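Local coordinates for 3-keto-5-aminohexanoate cleavage enzyme (Ralstonia eutropha, PDB 3C6C), which probably cleaves 3-keto-5-aminohexanoate or a related beta-keto acid, using a divalent metal ion held at one end of a TIM beta/alpha-barrel, at residues 29-34 against 48-53; 38-43 against 266-271; 272-277 against 283-288. All blocks are in the same frame, centred on the assembly; numbering follows the deposited sequence. Where two conformers were deposited one is given.

Contact 1. Residues 29-34 against 48-53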
ATOM      1  N   ALA A  29      -1.073 -24.483  17.007  1.00 16.08           N
ATOM      2  CA  ALA A  29      -2.501 -24.697  17.265  1.00 16.39           C
ATOM      3  C   ALA A  29      -2.776 -26.156  16.963  1.00 16.11           C
ATOM      4  O   ALA A  29      -2.928 -26.549  15.824  1.00 16.36           O
ATOM      5  CB  ALA A  29      -3.371 -23.772  16.388  1.00 15.23           C
ATOM      6  N   VAL A  30      -2.794 -26.966  18.022  1.00 14.92           N
ATOM      7  CA  VAL A  30      -2.605 -28.413  17.878  1.00 15.98           C
ATOM      8  C   VAL A  30      -3.828 -29.218  17.398  1.00 16.22           C
ATOM      9  O   VAL A  30      -3.660 -30.321  16.852  1.00 17.25           O
ATOM     10  CB  VAL A  30      -2.012 -29.073  19.150  1.00 15.75           C
ATOM     11  CG1 VAL A  30      -0.571 -28.572  19.389  1.00 15.31           C
ATOM     12  CG2 VAL A  30      -2.917 -28.842  20.357  1.00 16.41           C
ATOM     13  N   THR A  31      -5.053 -28.705  17.580  1.00 17.64           N
ATOM     14  CA  THR A  31      -6.218 -29.523  17.163  1.00 16.13           C
ATOM     15  C   THR A  31      -7.454 -28.732  16.715  1.00 16.09           C
ATOM     16  O   THR A  31      -8.122 -29.093  15.763  1.00 17.09           O
ATOM     17  CB  THR A  31      -6.582 -30.587  18.263  1.00 19.65           C
ATOM     18  OG1 THR A  31      -7.489 -31.543  17.699  1.00 17.21           O
ATOM     19  CG2 THR A  31      -7.182 -29.960  19.548  1.00 17.25           C
ATOM     20  N   GLY A  32      -7.787 -27.691  17.464  1.00 17.27           N
ATOM     21  CA  GLY A  32      -8.939 -26.892  17.167  1.00 18.05           C
ATOM     22  C   GLY A  32     -10.240 -27.624  17.404  1.00 17.89           C
ATOM     23  O   GLY A  32     -10.285 -28.652  18.051  1.00 18.02           O
ATOM     24  N   ASN A  33     -11.302 -27.058  16.836  1.00 18.96           N
ATOM     25  CA  ASN A  33     -12.648 -27.641  16.992  1.00 21.82           C
ATOM     26  C   ASN A  33     -13.402 -27.806  15.665  1.00 23.32           C
ATOM     27  O   ASN A  33     -14.570 -28.150  15.653  1.00 23.89           O
ATOM     28  CB  ASN A  33     -13.484 -26.861  18.005  1.00 24.28           C
ATOM     29  CG  ASN A  33     -13.223 -27.304  19.469  1.00 30.52           C
ATOM     30  OD1 ASN A  33     -13.105 -26.464  20.356  1.00 37.26           O
ATOM     31  ND2 ASN A  33     -13.070 -28.614  19.697  1.00 29.19           N
ATOM     32  N   ALA A  34     -12.725 -27.580  14.544  1.00 18.85           N
ATOM     33  CA  ALA A  34     -13.305 -27.938  13.234  1.00 20.34           C
ATOM     34  C   ALA A  34     -13.583 -29.449  13.214  1.00 20.44           C
ATOM     35  O   ALA A  34     -12.887 -30.232  13.832  1.00 20.09           O
ATOM     36  CB  ALA A  34     -12.380 -27.529  12.083  1.00 21.58           C
ATOM     37  N   ALA A  48      -5.013 -36.696  26.345  1.00 19.70           N
ATOM     38  CA  ALA A  48      -3.675 -37.261  26.337  1.00 16.12           C
ATOM     39  C   ALA A  48      -3.043 -37.005  24.961  1.00 15.90           C
ATOM     40  O   ALA A  48      -1.872 -36.645  24.866  1.00 16.94           O
ATOM     41  CB  ALA A  48      -3.685 -38.782  26.661  1.00 18.34           C
ATOM     42  N   GLN A  49      -3.829 -37.188  23.910  1.00 17.49           N
ATOM     43  CA  GLN A  49      -3.333 -36.992  22.529  1.00 16.26           C
ATOM     44  C   GLN A  49      -3.020 -35.517  22.290  1.00 16.86           C
ATOM     45  O   GLN A  49      -2.040 -35.137  21.613  1.00 16.96           O
ATOM     46  CB  GLN A  49      -4.340 -37.489  21.496  1.00 17.35           C
ATOM     47  CG  GLN A  49      -4.432 -39.006  21.435  1.00 18.75           C
ATOM     48  CD  GLN A  49      -5.677 -39.500  20.770  1.00 22.26           C
ATOM     49  OE1 GLN A  49      -6.618 -38.746  20.542  1.00 19.50           O
ATOM     50  NE2 GLN A  49      -5.717 -40.803  20.490  1.00 29.12           N
ATOM     51  N   ILE A  50      -3.860 -34.682  22.866  1.00 16.49           N
ATOM     52  CA  ILE A  50      -3.728 -33.216  22.692  1.00 16.97           C
ATOM     53  C   ILE A  50      -2.490 -32.710  23.432  1.00 17.68           C
ATOM     54  O   ILE A  50      -1.719 -31.942  22.902  1.00 16.27           O
ATOM     55  CB  ILE A  50      -5.020 -32.475  23.138  1.00 16.80           C
ATOM     56  CG1 ILE A  50      -6.161 -32.823  22.181  1.00 17.28           C
ATOM     57  CG2 ILE A  50      -4.815 -30.972  23.197  1.00 15.22           C
ATOM     58  CD1 ILE A  50      -7.544 -32.399  22.608  1.00 17.91           C
ATOM     59  N   ALA A  51      -2.285 -33.206  24.648  1.00 17.82           N
ATOM     60  CA  ALA A  51      -1.075 -32.903  25.416  1.00 17.71           C
ATOM     61  C   ALA A  51       0.142 -33.419  24.669  1.00 15.71           C
ATOM     62  O   ALA A  51       1.153 -32.730  24.554  1.00 16.99           O
ATOM     63  CB  ALA A  51      -1.130 -33.493  26.875  1.00 15.18           C
ATOM     64  N   ASP A  52       0.047 -34.648  24.172  1.00 17.76           N
ATOM     65  CA  ASP A  52       1.171 -35.262  23.447  1.00 16.79           C
ATOM     66  C   ASP A  52       1.562 -34.365  22.261  1.00 17.46           C
ATOM     67  O   ASP A  52       2.740 -34.175  21.960  1.00 20.40           O
ATOM     68  CB  ASP A  52       0.813 -36.672  22.907  1.00 19.45           C
ATOM     69  CG  ASP A  52       0.851 -37.763  23.992  1.00 26.99           C
ATOM     70  OD1 ASP A  52       1.285 -37.486  25.129  1.00 25.91           O
ATOM     71  OD2 ASP A  52       0.418 -38.903  23.678  1.00 24.81           O
ATOM     72  N   ALA A  53       0.553 -33.780  21.629  1.00 16.14           N
ATOM     73  CA  ALA A  53       0.746 -32.933  20.432  1.00 16.00           C
ATOM     74  C   ALA A  53       1.440 -31.629  20.833  1.00 16.95           C
ATOM     75  O   ALA A  53       2.270 -31.108  20.102  1.00 17.84           O
ATOM     76  CB  ALA A  53      -0.602 -32.653  19.721  1.00 17.17           C
TER
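Val-30 and Thr-31, just past the end of strand 23-29, pack against one turn of helix 47-60 through its residues Ile-50 and Ala-53. All four are buried; the side chains meet through carbon alone, and no hydrogen bond crosses. Val-30 divides its surface between two residues spaced three apart on the helix. Its CB lies 3.9 Å from Ala-53 CB, and its CG1 methyl runs on over the Ala-53 carbonyl, reaching Ala-53 O at 3.9 Å. The other branch, CG2, meets Ile-50 CG2 methyl to methyl at 4.0 Å, the two side chains meeting at a slant. Thr-31 adds its methyl: CG2 sits 3.9 Å from Ile-50 CD1 and 4.0 Å from Ile-50 CG1, crossing the extended arm of the isoleucine nearly at right angles. The two branches of Ile-50 thus serve different partners, CG2 the valine and the CG1-CD1 arm the threonine.

Polar groups turn elsewhere. With chi1 at -167° Thr-31 sets OG1 trans to its own N, where it hydrogen-bonds Pro-44 O, leaving CG2 to face the helix. Val-30 O is bonded to Asn-282 ND2 and Thr-31 O to Arg-70 NH2. Ile-50 also touches Val-87 of helix 81-92, and Ala-51 meets Val-91 there, so helix 47-60 joins that helix to the loop; strand 23-29 itself pairs with strands 64-70 and 264-266.

Contact 2. Residues 38-43 against 266-271; sequences PKHPSM and VGLEDN. With NI (nickel (II) ion), chain B; EDO (1,2-ethanediol), chain F.
A chi1 of -170° swings the imidazole of His-40 toward Leu-268, while a bend at chi2 (67°) in Met-43, a selenomethionine, brings its CE methyl to the same leucine. His-40 NE2 stands before the fork of the isobutyl group, 3.9 Å from both Leu-268 CD1 and Leu-268 CD2, with the two side chains roughly perpendicular. Met-43 comes in nearer the backbone: its CE is 4.1 Å from Leu-268 CB and also rests by the carbonyl O of that residue, the two chains running past each other in opposite senses. One leucine is therefore gripped at both its root and its branch.

The imidazole is held from two sides of its rim. Ser-42 N donates to His-40 ND1 at 3.1 Å, almost within the ring plane and fairly straight (161°), and NE2 is bonded to Ala-280 O; together these fix the ring's rotation. Ser-42 OG also pairs at 2.6 Å with O2 of a 1,2-ethanediol, probably left from crystallisation.

Next to Leu-268, Glu-269 points away from residues 38-43, and its extended chain delivers OE2 to the nickel ion at 2.2 Å. OE1 stays 3.4 Å from nickel, making the carboxylate a one-oxygen ligand. His-66, His-68 and three waters complete six ligands. Such a metal site, built from loop and strand residues at the C-terminal ends of the strands, is where TIM barrels carry their active centre; in this family the native ion is expected to be zinc.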
ATOM      1  N   PRO A  38     -11.690 -38.306   9.996  1.00 22.15           N
ATOM      2  CA  PRO A  38     -11.089 -39.551  10.475  1.00 22.36           C
ATOM      3  C   PRO A  38     -10.128 -40.227   9.484  1.00 20.24           C
ATOM      4  O   PRO A  38      -9.489 -41.223   9.821  1.00 22.76           O
ATOM      5  CB  PRO A  38     -12.300 -40.450  10.807  1.00 21.74           C
ATOM      6  CG  PRO A  38     -13.487 -39.718  10.470  1.00 25.76           C
ATOM      7  CD  PRO A  38     -13.151 -38.378   9.889  1.00 21.80           C
ATOM      8  N   LYS A  39     -10.005 -39.673   8.287  1.00 17.78           N
ATOM      9  CA  LYS A  39      -8.917 -40.109   7.379  1.00 18.14           C
ATOM     10  C   LYS A  39      -7.537 -39.684   7.898  1.00 16.73           C
ATOM     11  O   LYS A  39      -6.524 -40.313   7.594  1.00 19.09           O
ATOM     12  CB  LYS A  39      -9.105 -39.587   5.969  1.00 20.24           C
ATOM     13  CG  LYS A  39     -10.193 -40.331   5.272  1.00 21.83           C
ATOM     14  CD  LYS A  39     -10.341 -39.923   3.826  1.00 30.93           C
ATOM     15  CE  LYS A  39     -11.356 -40.838   3.141  1.00 33.37           C
ATOM     16  NZ  LYS A  39     -11.386 -40.667   1.655  1.00 41.94           N
ATOM     17  N   HIS A  40      -7.534 -38.645   8.717  1.00 17.85           N
ATOM     18  CA  HIS A  40      -6.286 -38.213   9.379  1.00 18.20           C
ATOM     19  C   HIS A  40      -5.968 -39.174  10.533  1.00 18.56           C
ATOM     20  O   HIS A  40      -6.684 -39.228  11.516  1.00 20.12           O
ATOM     21  CB  HIS A  40      -6.348 -36.775   9.882  1.00 15.29           C
ATOM     22  CG  HIS A  40      -5.009 -36.261  10.326  1.00 15.44           C
ATOM     23  ND1 HIS A  40      -4.234 -36.947  11.240  1.00 17.73           N
ATOM     24  CD2 HIS A  40      -4.292 -35.158   9.974  1.00 19.28           C
ATOM     25  CE1 HIS A  40      -3.099 -36.287  11.433  1.00 18.90           C
ATOM     26  NE2 HIS A  40      -3.103 -35.204  10.672  1.00 15.61           N
ATOM     27  N   PRO A  41      -4.890 -39.949  10.414  1.00 20.95           N
ATOM     28  CA  PRO A  41      -4.725 -41.112  11.288  1.00 20.68           C
ATOM     29  C   PRO A  41      -4.181 -40.830  12.674  1.00 21.18           C
ATOM     30  O   PRO A  41      -4.049 -41.743  13.484  1.00 22.39           O
ATOM     31  CB  PRO A  41      -3.736 -41.979  10.511  1.00 22.07           C
ATOM     32  CG  PRO A  41      -2.945 -40.998   9.725  1.00 21.17           C
ATOM     33  CD  PRO A  41      -3.875 -39.912   9.343  1.00 21.25           C
ATOM     34  N   SER A  42      -3.844 -39.573  12.924  1.00 20.42           N
ATOM     35  CA  SER A  42      -3.252 -39.171  14.208  1.00 19.68           C
ATOM     36  C   SER A  42      -3.818 -37.864  14.733  1.00 20.01           C
ATOM     37  O   SER A  42      -3.186 -37.174  15.516  1.00 21.64           O
ATOM     38  CB  SER A  42      -1.712 -39.074  14.136  1.00 23.43           C
ATOM     39  OG  SER A  42      -1.286 -38.128  13.171  1.00 21.77           O
HETATM   40  N   MSE A  43      -5.036 -37.547  14.336  1.00 20.96           N
HETATM   41  CA  MSE A  43      -5.685 -36.319  14.809  1.00 19.42           C
HETATM   42  C   MSE A  43      -5.756 -36.340  16.349  1.00 21.98           C
HETATM   43  O   MSE A  43      -6.218 -37.337  16.897  1.00 20.74           O
HETATM   44  CB  MSE A  43      -7.088 -36.180  14.238  1.00 19.73           C
HETATM   45  CG  MSE A  43      -7.637 -34.797  14.380  1.00 21.10           C
HETATM   46 SE   MSE A  43      -6.669 -33.512  13.270  0.75 12.63          SE
HETATM   47  CE  MSE A  43      -7.317 -31.972  14.035  1.00 17.77           C
ATOM     48  N   VAL A 266       1.257 -22.113  13.196  1.00 15.48           N
ATOM     49  CA  VAL A 266       0.908 -23.283  12.414  1.00 16.57           C
ATOM     50  C   VAL A 266       0.146 -24.283  13.264  1.00 16.74           C
ATOM     51  O   VAL A 266      -0.173 -24.006  14.417  1.00 17.54           O
ATOM     52  CB  VAL A 266       2.168 -23.933  11.741  1.00 19.12           C
ATOM     53  CG1 VAL A 266       2.858 -22.914  10.784  1.00 14.94           C
ATOM     54  CG2 VAL A 266       3.176 -24.517  12.749  1.00 15.90           C
ATOM     55  N   GLY A 267      -0.152 -25.440  12.672  1.00 17.43           N
ATOM     56  CA  GLY A 267      -0.862 -26.498  13.394  1.00 17.00           C
ATOM     57  C   GLY A 267      -2.054 -27.105  12.702  1.00 16.69           C
ATOM     58  O   GLY A 267      -2.627 -26.533  11.799  1.00 17.56           O
ATOM     59  N   LEU A 268      -2.448 -28.269  13.218  1.00 17.12           N
ATOM     60  CA  LEU A 268      -3.556 -29.045  12.658  1.00 16.47           C
ATOM     61  C   LEU A 268      -4.924 -28.367  12.834  1.00 17.32           C
ATOM     62  O   LEU A 268      -5.887 -28.732  12.160  1.00 17.99           O
ATOM     63  CB  LEU A 268      -3.575 -30.466  13.240  1.00 16.12           C
ATOM     64  CG  LEU A 268      -2.372 -31.346  12.912  1.00 16.02           C
ATOM     65  CD1 LEU A 268      -2.525 -32.691  13.634  1.00 15.16           C
ATOM     66  CD2 LEU A 268      -2.251 -31.519  11.405  1.00 17.92           C
ATOM     67  N   GLU A 269      -4.992 -27.395  13.751  1.00 17.80           N
ATOM     68  CA  GLU A 269      -6.198 -26.587  13.915  1.00 16.39           C
ATOM     69  C   GLU A 269      -6.531 -25.871  12.604  1.00 18.75           C
ATOM     70  O   GLU A 269      -7.699 -25.663  12.255  1.00 17.98           O
ATOM     71  CB  GLU A 269      -6.043 -25.560  15.056  1.00 17.18           C
ATOM     72  CG  GLU A 269      -7.189 -24.575  15.129  1.00 16.93           C
ATOM     73  CD  GLU A 269      -7.268 -23.864  16.473  1.00 21.47           C
ATOM     74  OE1 GLU A 269      -6.630 -24.305  17.451  1.00 20.92           O
ATOM     75  OE2 GLU A 269      -7.971 -22.847  16.540  1.00 20.76           O
ATOM     76  N   ASP A 270      -5.485 -25.521  11.864  1.00 17.61           N
ATOM     77  CA  ASP A 270      -5.583 -24.621  10.704  1.00 17.46           C
ATOM     78  C   ASP A 270      -5.378 -25.292   9.342  1.00 16.71           C
ATOM     79  O   ASP A 270      -5.787 -24.762   8.324  1.00 16.90           O
ATOM     80  CB  ASP A 270      -4.564 -23.482  10.807  1.00 19.15           C
ATOM     81  CG  ASP A 270      -4.717 -22.661  12.053  1.00 17.60           C
ATOM     82  OD1 ASP A 270      -5.866 -22.518  12.552  1.00 19.21           O
ATOM     83  OD2 ASP A 270      -3.670 -22.139  12.535  1.00 19.00           O
ATOM     84  N   ASN A 271      -4.728 -26.445   9.362  1.00 16.00           N
ATOM     85  CA  ASN A 271      -4.329 -27.158   8.164  1.00 19.29           C
ATOM     86  C   ASN A 271      -3.955 -28.580   8.489  1.00 17.18           C
ATOM     87  O   ASN A 271      -3.123 -28.806   9.353  1.00 17.31           O
ATOM     88  CB  ASN A 271      -3.102 -26.467   7.542  1.00 16.96           C
ATOM     89  CG  ASN A 271      -2.455 -27.307   6.461  1.00 19.06           C
ATOM     90  OD1 ASN A 271      -3.140 -27.844   5.579  1.00 16.37           O
ATOM     91  ND2 ASN A 271      -1.151 -27.409   6.514  1.00 20.53           N
TER
HETATM   92 NI    NI B 298      -8.468 -21.636  18.305  0.70 21.29          NI
HETATM   93  C1  EDO F 302      -0.150 -38.568   9.117  1.00 51.79           C
HETATM   94  O1  EDO F 302       0.272 -39.622   8.228  1.00 50.48           O
HETATM   95  C2  EDO F 302       0.773 -38.490  10.319  1.00 47.04           C
HETATM   96  O2  EDO F 302       0.226 -39.275  11.388  1.00 39.74           O
HETATM   97  O   HOH W   1     -10.237 -21.495  17.023  1.00 33.59           O
HETATM   98  O   HOH W   2      -9.466 -20.190  19.457  1.00 24.14           O
HETATM   99  O   HOH W   3      -7.885 -19.611  17.165  1.00 24.33           O

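Contact 3. Residues 272-277 against 283-288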
ATOM      1  N   LEU A 272      -4.570 -29.539   7.792  1.00 17.62           N
ATOM      2  CA  LEU A 272      -4.271 -30.955   8.028  1.00 16.79           C
ATOM      3  C   LEU A 272      -3.106 -31.544   7.218  1.00 18.90           C
ATOM      4  O   LEU A 272      -2.640 -32.653   7.497  1.00 17.61           O
ATOM      5  CB  LEU A 272      -5.523 -31.798   7.759  1.00 15.80           C
ATOM      6  CG  LEU A 272      -6.764 -31.516   8.617  1.00 18.32           C
ATOM      7  CD1 LEU A 272      -7.827 -32.590   8.290  1.00 18.62           C
ATOM      8  CD2 LEU A 272      -6.476 -31.501  10.105  1.00 18.38           C
ATOM      9  N   TYR A 273      -2.650 -30.807   6.209  1.00 18.79           N
ATOM     10  CA  TYR A 273      -1.780 -31.366   5.163  1.00 20.04           C
ATOM     11  C   TYR A 273      -0.357 -30.826   5.105  1.00 22.24           C
ATOM     12  O   TYR A 273      -0.112 -29.622   5.136  1.00 22.01           O
ATOM     13  CB  TYR A 273      -2.428 -31.180   3.783  1.00 19.20           C
ATOM     14  CG  TYR A 273      -3.752 -31.876   3.653  1.00 19.67           C
ATOM     15  CD1 TYR A 273      -3.815 -33.220   3.327  1.00 22.53           C
ATOM     16  CD2 TYR A 273      -4.935 -31.192   3.877  1.00 23.69           C
ATOM     17  CE1 TYR A 273      -5.043 -33.862   3.211  1.00 25.82           C
ATOM     18  CE2 TYR A 273      -6.154 -31.821   3.764  1.00 23.30           C
ATOM     19  CZ  TYR A 273      -6.199 -33.143   3.423  1.00 26.86           C
ATOM     20  OH  TYR A 273      -7.443 -33.744   3.336  1.00 34.20           O
ATOM     21  N   LEU A 274       0.570 -31.771   4.965  1.00 20.73           N
ATOM     22  CA  LEU A 274       1.991 -31.432   4.850  1.00 23.34           C
ATOM     23  C   LEU A 274       2.192 -30.998   3.413  1.00 26.99           C
ATOM     24  O   LEU A 274       2.883 -30.032   3.108  1.00 29.27           O
ATOM     25  CB  LEU A 274       2.870 -32.625   5.218  1.00 22.53           C
ATOM     26  CG  LEU A 274       4.362 -32.330   5.313  1.00 28.23           C
ATOM     27  CD1 LEU A 274       4.658 -31.326   6.425  1.00 26.50           C
ATOM     28  CD2 LEU A 274       5.142 -33.646   5.495  1.00 30.40           C
ATOM     29  N   SER A 275       1.535 -31.745   2.550  1.00 27.15           N
ATOM     30  CA  SER A 275       1.475 -31.466   1.122  1.00 27.85           C
ATOM     31  C   SER A 275       0.231 -32.036   0.525  1.00 29.68           C
ATOM     32  O   SER A 275      -0.590 -32.648   1.206  1.00 29.70           O
ATOM     33  CB  SER A 275       2.702 -32.020   0.379  1.00 28.54           C
ATOM     34  OG  SER A 275       2.846 -33.418   0.525  1.00 30.75           O
ATOM     35  N   ARG A 276       0.101 -31.850  -0.776  1.00 31.05           N
ATOM     36  CA  ARG A 276      -1.123 -32.285  -1.458  1.00 30.72           C
ATOM     37  C   ARG A 276      -1.338 -33.782  -1.234  1.00 30.42           C
ATOM     38  O   ARG A 276      -0.515 -34.619  -1.605  1.00 31.70           O
ATOM     39  CB  ARG A 276      -1.103 -31.937  -2.962  1.00 32.73           C
ATOM     40  N   GLY A 277      -2.459 -34.086  -0.596  1.00 29.46           N
ATOM     41  CA  GLY A 277      -2.864 -35.447  -0.309  1.00 28.71           C
ATOM     42  C   GLY A 277      -2.099 -36.158   0.797  1.00 28.68           C
ATOM     43  O   GLY A 277      -2.283 -37.362   1.006  1.00 30.96           O
ATOM     44  N   GLY A 283       4.193 -31.616  14.754  1.00 15.58           N
ATOM     45  CA  GLY A 283       5.653 -31.503  14.749  1.00 16.02           C
ATOM     46  C   GLY A 283       6.230 -31.196  13.394  1.00 14.95           C
ATOM     47  O   GLY A 283       7.148 -30.389  13.232  1.00 16.68           O
ATOM     48  N   GLN A 284       5.665 -31.835  12.387  1.00 16.36           N
ATOM     49  CA  GLN A 284       6.173 -31.635  11.027  1.00 16.50           C
ATOM     50  C   GLN A 284       5.911 -30.196  10.563  1.00 15.70           C
ATOM     51  O   GLN A 284       6.717 -29.568   9.901  1.00 15.03           O
ATOM     52  CB  GLN A 284       5.532 -32.647  10.073  1.00 17.90           C
ATOM     53  CG  GLN A 284       6.092 -34.007  10.274  1.00 15.67           C
ATOM     54  CD  GLN A 284       5.283 -35.103   9.621  1.00 22.07           C
ATOM     55  OE1 GLN A 284       4.187 -34.884   9.124  1.00 19.30           O
ATOM     56  NE2 GLN A 284       5.827 -36.316   9.659  1.00 28.11           N
ATOM     57  N   LEU A 285       4.761 -29.686  10.930  1.00 14.48           N
ATOM     58  CA  LEU A 285       4.358 -28.317  10.549  1.00 16.15           C
ATOM     59  C   LEU A 285       5.261 -27.297  11.229  1.00 14.76           C
ATOM     60  O   LEU A 285       5.713 -26.340  10.615  1.00 16.23           O
ATOM     61  CB  LEU A 285       2.882 -28.055  10.859  1.00 17.30           C
ATOM     62  CG  LEU A 285       1.851 -28.862  10.061  1.00 15.70           C
ATOM     63  CD1 LEU A 285       0.423 -28.545  10.568  1.00 15.10           C
ATOM     64  CD2 LEU A 285       1.998 -28.649   8.511  1.00 17.83           C
ATOM     65  N   VAL A 286       5.543 -27.537  12.512  1.00 15.18           N
ATOM     66  CA  VAL A 286       6.454 -26.692  13.275  1.00 16.41           C
ATOM     67  C   VAL A 286       7.845 -26.739  12.653  1.00 15.47           C
ATOM     68  O   VAL A 286       8.519 -25.727  12.504  1.00 16.21           O
ATOM     69  CB  VAL A 286       6.511 -27.087  14.785  1.00 15.08           C
ATOM     70  CG1 VAL A 286       7.629 -26.311  15.490  1.00 17.54           C
ATOM     71  CG2 VAL A 286       5.148 -26.806  15.515  1.00 14.89           C
ATOM     72  N   GLU A 287       8.285 -27.936  12.285  1.00 17.42           N
ATOM     73  CA  GLU A 287       9.638 -28.118  11.736  1.00 17.92           C
ATOM     74  C   GLU A 287       9.791 -27.357  10.437  1.00 17.58           C
ATOM     75  O   GLU A 287      10.792 -26.668  10.188  1.00 17.08           O
ATOM     76  CB  GLU A 287       9.927 -29.598  11.509  1.00 18.32           C
ATOM     77  CG  GLU A 287      11.238 -29.863  10.829  1.00 26.83           C
ATOM     78  CD  GLU A 287      11.454 -31.364  10.572  1.00 40.82           C
ATOM     79  OE1 GLU A 287      10.445 -32.125  10.529  1.00 49.39           O
ATOM     80  OE2 GLU A 287      12.633 -31.765  10.417  1.00 46.98           O
ATOM     81  N   ARG A 288       8.747 -27.401   9.630  1.00 17.26           N
ATOM     82  CA  ARG A 288       8.764 -26.737   8.309  0.50 17.27           C
ATOM     83  C   ARG A 288       8.863 -25.224   8.468  1.00 17.38           C
ATOM     84  O   ARG A 288       9.654 -24.564   7.804  1.00 17.97           O
ATOM     85  CB  ARG A 288       7.539 -27.126   7.463  0.50 18.71           C
ATOM     86  CG  ARG A 288       7.343 -26.309   6.176  0.50 17.39           C
ATOM     87  CD  ARG A 288       6.513 -27.088   5.136  0.50 25.01           C
ATOM     88  NE  ARG A 288       7.207 -28.346   4.884  0.50 28.22           N
ATOM     89  CZ  ARG A 288       6.820 -29.295   4.042  0.50 23.36           C
ATOM     90  NH1 ARG A 288       5.695 -29.182   3.359  0.50 26.30           N
ATOM     91  NH2 ARG A 288       7.570 -30.378   3.910  0.50 27.84           N
TER
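Leu-274 projects its isobutyl group into the angle between Gln-284 and Arg-288, which lie one turn apart on helix 282-295. In the conformer of Arg-288 described here, one of two deposited, the guanidinium presents one face to the leucine: Leu-274 CD1 sits 3.8 Å above its plane, over the centre, and Leu-274 CG is close to both terminal nitrogens. A bend at chi3 (-57°) folds the otherwise extended arginine so that this face turns to the methyl. It is a van der Waals contact of a methyl with the flat face of a charged group. Arg-288 NH1 comes within 2.9 Å of Leu-274 O, but the angle is too poor for a hydrogen bond and, with two conformers deposited, the approach is doubtful.

Gln-284 meets the leucine at about a right angle. Its CB lies 4.0 Å from Leu-274 CD1, while OE1, at the end of the outstretched chain, is 4.0 Å from Leu-274 CD2, so the two methyls touch the root and the tip of the glutamine respectively. Leu-285 closes the inner side, its CD2 approaching Leu-274 CD1 at 4.3 Å and the Tyr-273 carbonyl O at 4.1 Å. Leu-274 and Ser-275 form a classic beta bulge opposite Val-278, just where the chain turns its corner.

This is the outer part of the fold. On the side toward the barrel, Leu-285 continues onto Gln-250 and Met-251 of helix 250-260, and Val-286 packs on strand 23-29 and helix 47-60; Arg-288 also touches Met-251 and packs against His-295 of a neighbouring subunit.

Contacts 1 and 2 lie side by side, their centres about 9 Å apart, and are joined through the backbone: Ala-29 N is 2.8 Å from Val-266 O and Ala-29 O is 3.0 Å from Glu-269 N, both probable hydrogen bonds. The metal ligand Glu-269 is thus tied to the chain that leads into contact 1, where the Thr-31 side chain lies about 9 Å from nickel. Contact 3 follows directly along the chain, its centre about 9 Å from that of contact 2; Leu-285 CD1 packs 3.6 Å from Gly-267 C. Contacts 1 and 3 do not touch; contact 2 links them through residues 266-271 and through Met-43, which meets both Thr-31 and Leu-272.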